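Local coordinates for inositol polyphosphate multikinase alpha (Arabidopsis thaliana, PDB 4FRF), which phosphorylates inositol phosphates with ATP, showing broad substrate specificity and converting inositol 1,4,5-trisphosphate to the 1,3,4,5,6-pentakisphosphate, at residues H50-V55 with L188-E193; C209-V214 with V232-F237. One frame throughout, in Å; residues are numbered along the deposited sequence.

The two contacts lie in series along the chain, their centres about 9 Å apart, and meet at strand 231-235. Contact 1 sets the turn after helix 47-50 against helix 187-200; contact 2 then pairs strand 209-216 with strand 231-235, the last strand of the five-stranded antiparallel sheet within this chain. The outer strand is held by both partners of contact 1: Gln-190 OE1 lies 2.8 Å from Val-232 N and Tyr-52 O lies 3.2 Å from Leu-234 N, both probable hydrogen bonds. A turn from near the start of the modelled chain and a helix just ahead of strand 209-216 thus converge on the edge strand, joining the turn and the helix to the core of the kinase.

Contact 1 of 2, residues H50-V55 with L188-E193; sequences HRYFPV and LTQLLE
Tyr-52 stands in a type I turn running from His-50 to Phe-53 and reaches helix 187-200 with the outer edge of its ring and the hydroxyl. From CB, directed at the helix, CG sits anti to the carbonyl carbon (chi1 -70°), and the ring reaches out with its hydroxyl leading. Beside it, CG of Arg-51 lies over one ring face, offset toward the rim. The ring meets the helix at its edge: CE1 comes within 3.6 Å of Gln-190 CB, while CE2, on the other side of the tip, is 3.5 Å from Glu-193 OE1. At the end, OH donates a hydrogen bond to Glu-193 OE1 (2.7 Å) and rests 3.2 Å from Gln-190 CA. The carboxylate stands almost perpendicular to the ring (89°), and the hydroxyl meets OE1 from above the carboxylate plane. Arg-51 NH1 lies 4.1 Å from Glu-193 OE1, too far for a salt bridge, although its charge may still favour an ionised carboxylate. The Gln-190 amide is occupied elsewhere: NE2 donates to the carbonyls of His-185 and Pro-230, and OE1 accepts from Val-232 N. Gln-190 and Glu-193 are one helical turn apart and so share a helix face, against which Tyr-52 lies. This is a turn-to-helix packing beside the edge strand of the sheet, in a kinase of the ATP-grasp type.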
# COMPACT_ATOMS: atom_id res chain seq x y z
N HIS A 50 11.92 -7.06 -15.86
CA HIS A 50 13.16 -7.78 -15.57
C HIS A 50 14.33 -6.80 -15.39
O HIS A 50 15.21 -7.02 -14.55
CB HIS A 50 13.46 -8.76 -16.71
CG HIS A 50 12.75 -10.07 -16.60
ND1 HIS A 50 13.30 -11.17 -15.98
CD2 HIS A 50 11.55 -10.48 -17.09
CE1 HIS A 50 12.46 -12.19 -16.05
NE2 HIS A 50 11.39 -11.80 -16.72
N ARG A 51 14.28 -5.69 -16.12
CA ARG A 51 15.35 -4.70 -16.07
C ARG A 51 15.46 -3.98 -14.72
O ARG A 51 16.22 -3.04 -14.59
CB ARG A 51 15.15 -3.68 -17.18
CG ARG A 51 14.17 -2.58 -16.80
CD ARG A 51 14.00 -1.57 -17.93
NE ARG A 51 14.96 -0.46 -17.82
CZ ARG A 51 14.73 0.66 -17.15
NH1 ARG A 51 13.58 0.82 -16.50
NH2 ARG A 51 15.63 1.63 -17.11
N TYR A 52 14.64 -4.36 -13.75
CA TYR A 52 14.72 -3.76 -12.42
C TYR A 52 15.30 -4.73 -11.42
O TYR A 52 15.08 -4.60 -10.22
CB TYR A 52 13.34 -3.28 -11.96
CG TYR A 52 12.82 -2.08 -12.72
CD1 TYR A 52 13.43 -0.84 -12.60
CD2 TYR A 52 11.72 -2.20 -13.56
CE1 TYR A 52 12.98 0.26 -13.31
CE2 TYR A 52 11.26 -1.10 -14.28
CZ TYR A 52 11.90 0.12 -14.16
OH TYR A 52 11.47 1.20 -14.88
N PHE A 53 16.02 -5.72 -11.93
CA PHE A 53 16.52 -6.80 -11.11
C PHE A 53 17.92 -7.18 -11.57
O PHE A 53 18.15 -7.38 -12.76
CB PHE A 53 15.59 -8.02 -11.19
CG PHE A 53 14.25 -7.83 -10.52
CD1 PHE A 53 14.00 -8.39 -9.28
CD2 PHE A 53 13.21 -7.15 -11.17
CE1 PHE A 53 12.74 -8.23 -8.66
CE2 PHE A 53 11.95 -6.98 -10.55
CZ PHE A 53 11.72 -7.52 -9.31
N PRO A 54 18.86 -7.30 -10.63
CA PRO A 54 20.16 -7.79 -11.02
C PRO A 54 20.02 -8.96 -11.99
O PRO A 54 19.25 -9.88 -11.74
CB PRO A 54 20.76 -8.28 -9.69
CG PRO A 54 19.63 -8.20 -8.66
CD PRO A 54 18.73 -7.16 -9.17
N VAL A 55 20.74 -8.90 -13.12
CA VAL A 55 20.80 -10.03 -14.06
C VAL A 55 21.47 -11.26 -13.42
O VAL A 55 22.51 -11.13 -12.74
CB VAL A 55 21.58 -9.68 -15.35
CG1 VAL A 55 21.68 -10.90 -16.26
CG2 VAL A 55 20.90 -8.51 -16.07
N LEU A 188 11.39 8.63 -11.50
CA LEU A 188 9.96 8.70 -11.27
C LEU A 188 9.24 7.74 -12.21
O LEU A 188 8.54 6.83 -11.76
CB LEU A 188 9.42 10.14 -11.43
CG LEU A 188 7.96 10.27 -10.97
CD1 LEU A 188 7.83 9.82 -9.53
CD2 LEU A 188 7.37 11.69 -11.16
N THR A 189 9.51 7.89 -13.50
CA THR A 189 8.98 6.99 -14.50
C THR A 189 9.25 5.54 -14.11
O THR A 189 8.38 4.69 -14.18
CB THR A 189 9.62 7.23 -15.86
OG1 THR A 189 9.41 8.59 -16.25
CG2 THR A 189 9.04 6.30 -16.91
N GLN A 190 10.49 5.27 -13.72
CA GLN A 190 10.88 3.92 -13.35
C GLN A 190 10.08 3.44 -12.14
O GLN A 190 9.46 2.38 -12.18
CB GLN A 190 12.40 3.82 -13.11
CG GLN A 190 13.22 4.00 -14.38
CD GLN A 190 14.74 4.07 -14.14
OE1 GLN A 190 15.30 3.31 -13.33
NE2 GLN A 190 15.42 4.93 -14.89
N LEU A 191 10.03 4.25 -11.09
CA LEU A 191 9.28 3.86 -9.90
C LEU A 191 7.80 3.59 -10.23
O LEU A 191 7.18 2.66 -9.68
CB LEU A 191 9.39 4.93 -8.82
CG LEU A 191 10.71 4.96 -8.05
CD1 LEU A 191 10.65 5.99 -6.92
CD2 LEU A 191 11.01 3.59 -7.49
N LEU A 192 7.27 4.39 -11.15
CA LEU A 192 5.90 4.24 -11.60
C LEU A 192 5.64 2.91 -12.29
O LEU A 192 4.66 2.21 -11.96
CB LEU A 192 5.51 5.38 -12.50
CG LEU A 192 5.20 6.66 -11.73
CD1 LEU A 192 4.95 7.81 -12.67
CD2 LEU A 192 4.04 6.51 -10.70
N GLU A 193 6.51 2.54 -13.22
CA GLU A 193 6.41 1.23 -13.87
C GLU A 193 6.33 0.09 -12.87
O GLU A 193 5.52 -0.83 -13.02
CB GLU A 193 7.58 1.01 -14.80
CG GLU A 193 7.39 1.61 -16.16
CD GLU A 193 8.44 1.18 -17.12
OE1 GLU A 193 9.47 0.63 -16.67
OE2 GLU A 193 8.26 1.41 -18.33

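Contact 2 of 2, residues C209-V214 with V232-F237; sequences CSILMV and VKLVDF
Ile-211 and Leu-234 face each other as a non-hydrogen-bonded pair, their side chains crossing obliquely on the sheet face that also carries Met-213 and Val-232. Ile-211 divides its branches: CG1 touches Leu-234 CD1 at 4.0 Å, and CG2 reaches diagonally to Val-232 CG1 at 4.2 Å. Helices 187-200 and 249-265 cover this face, placing Leu-191 and Leu-255 on Ile-211. Ser-210, Leu-212, Lys-233 and Val-235 project from the reverse face. There Val-235 turns CG2 to Ser-210 CB (3.9 Å) and CG1 toward Leu-212 CB, while the end of Lys-233 leads away and NZ makes a weak hydrogen bond to Arg-51 O. Between the faces, the backbones bond in antiparallel register: Leu-212 N to Lys-233 O is short and nearly straight (2.7 Å, 167°), the return bond from Lys-233 N to Leu-212 O more bent (137°). Val-235 N gives a good bond to Ser-210 O, but Ser-210 N to Val-235 O is longer and weak. Beyond it, Cys-209 SG approaches the Phe-237 ring obliquely, 5.3 Å from its centroid. The two consecutive antiparallel strands form one edge of the inositol phosphate kinase sheet within this chain, the outer running into an Asp-Phe pair that resembles the start of the DFG segment of protein kinases.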
# COMPACT_ATOMS: atom_id res chain seq x y z
N CYS A 209 13.14 -5.93 2.11
CA CYS A 209 13.75 -5.88 0.80
C CYS A 209 13.87 -4.40 0.36
O CYS A 209 13.04 -3.57 0.71
CB CYS A 209 12.86 -6.71 -0.14
SG CYS A 209 13.16 -6.60 -1.90
N SER A 210 14.98 -4.04 -0.29
CA SER A 210 15.32 -2.62 -0.50
C SER A 210 15.25 -2.19 -1.95
O SER A 210 15.50 -2.98 -2.85
CB SER A 210 16.73 -2.31 0.05
OG SER A 210 16.86 -2.68 1.42
N ILE A 211 14.97 -0.91 -2.17
CA ILE A 211 15.15 -0.32 -3.47
C ILE A 211 16.49 0.38 -3.53
O ILE A 211 16.90 1.02 -2.57
CB ILE A 211 14.10 0.70 -3.78
CG1 ILE A 211 12.85 0.01 -4.32
CG2 ILE A 211 14.60 1.67 -4.82
CD1 ILE A 211 11.76 0.97 -4.73
N LEU A 212 17.16 0.29 -4.68
CA LEU A 212 18.42 0.96 -4.89
C LEU A 212 18.34 1.96 -6.02
O LEU A 212 18.00 1.60 -7.14
CB LEU A 212 19.49 -0.07 -5.22
CG LEU A 212 20.92 0.48 -5.24
CD1 LEU A 212 21.90 -0.62 -4.94
CD2 LEU A 212 21.23 1.12 -6.58
N MET A 213 18.67 3.21 -5.72
CA MET A 213 18.82 4.25 -6.75
C MET A 213 20.30 4.53 -6.99
O MET A 213 21.13 4.40 -6.08
CB MET A 213 18.11 5.53 -6.33
CG MET A 213 16.65 5.33 -5.89
SD MET A 213 15.73 6.87 -5.55
CE MET A 213 16.47 7.36 -3.98
N VAL A 214 20.64 4.87 -8.23
CA VAL A 214 22.00 5.26 -8.57
C VAL A 214 22.02 6.16 -9.79
O VAL A 214 21.07 6.16 -10.58
CB VAL A 214 22.94 4.03 -8.80
CG1 VAL A 214 22.33 3.05 -9.76
CG2 VAL A 214 24.27 4.50 -9.31
N VAL A 232 16.91 2.43 -11.27
CA VAL A 232 16.26 1.80 -10.12
C VAL A 232 16.45 0.29 -10.16
O VAL A 232 16.46 -0.32 -11.23
CB VAL A 232 14.75 2.10 -10.13
CG1 VAL A 232 14.06 1.37 -8.99
CG2 VAL A 232 14.50 3.58 -10.03
N LYS A 233 16.57 -0.32 -8.98
CA LYS A 233 16.68 -1.76 -8.87
C LYS A 233 16.29 -2.23 -7.47
O LYS A 233 16.31 -1.46 -6.52
CB LYS A 233 18.09 -2.25 -9.24
CG LYS A 233 18.40 -2.09 -10.73
CD LYS A 233 19.36 -3.17 -11.24
CE LYS A 233 19.22 -3.38 -12.77
NZ LYS A 233 19.16 -2.11 -13.57
N LEU A 234 15.87 -3.49 -7.37
CA LEU A 234 15.52 -4.08 -6.11
C LEU A 234 16.63 -5.01 -5.71
O LEU A 234 17.16 -5.71 -6.55
CB LEU A 234 14.24 -4.88 -6.25
CG LEU A 234 12.92 -4.18 -6.04
CD1 LEU A 234 12.78 -2.99 -6.97
CD2 LEU A 234 11.80 -5.18 -6.24
N VAL A 235 16.92 -5.08 -4.42
CA VAL A 235 17.98 -5.94 -3.93
C VAL A 235 17.56 -6.70 -2.68
O VAL A 235 16.49 -6.48 -2.16
CB VAL A 235 19.28 -5.14 -3.65
CG1 VAL A 235 19.73 -4.39 -4.90
CG2 VAL A 235 19.08 -4.18 -2.50
N ASP A 236 18.45 -7.54 -2.17
CA ASP A 236 18.17 -8.39 -1.01
C ASP A 236 16.96 -9.25 -1.20
O ASP A 236 15.85 -8.82 -0.96
CB ASP A 236 18.01 -7.55 0.26
CG ASP A 236 19.27 -6.83 0.64
OD1 ASP A 236 20.36 -7.43 0.50
OD2 ASP A 236 19.19 -5.65 1.03
N PHE A 237 17.18 -10.49 -1.62
CA PHE A 237 16.07 -11.41 -1.81
C PHE A 237 16.15 -12.62 -0.89
O PHE A 237 15.67 -13.69 -1.23
CB PHE A 237 16.01 -11.87 -3.27
CG PHE A 237 15.95 -10.74 -4.25
CD1 PHE A 237 14.78 -10.04 -4.44
CD2 PHE A 237 17.06 -10.41 -5.01
CE1 PHE A 237 14.70 -9.02 -5.39
CE2 PHE A 237 17.00 -9.37 -5.93
CZ PHE A 237 15.81 -8.68 -6.13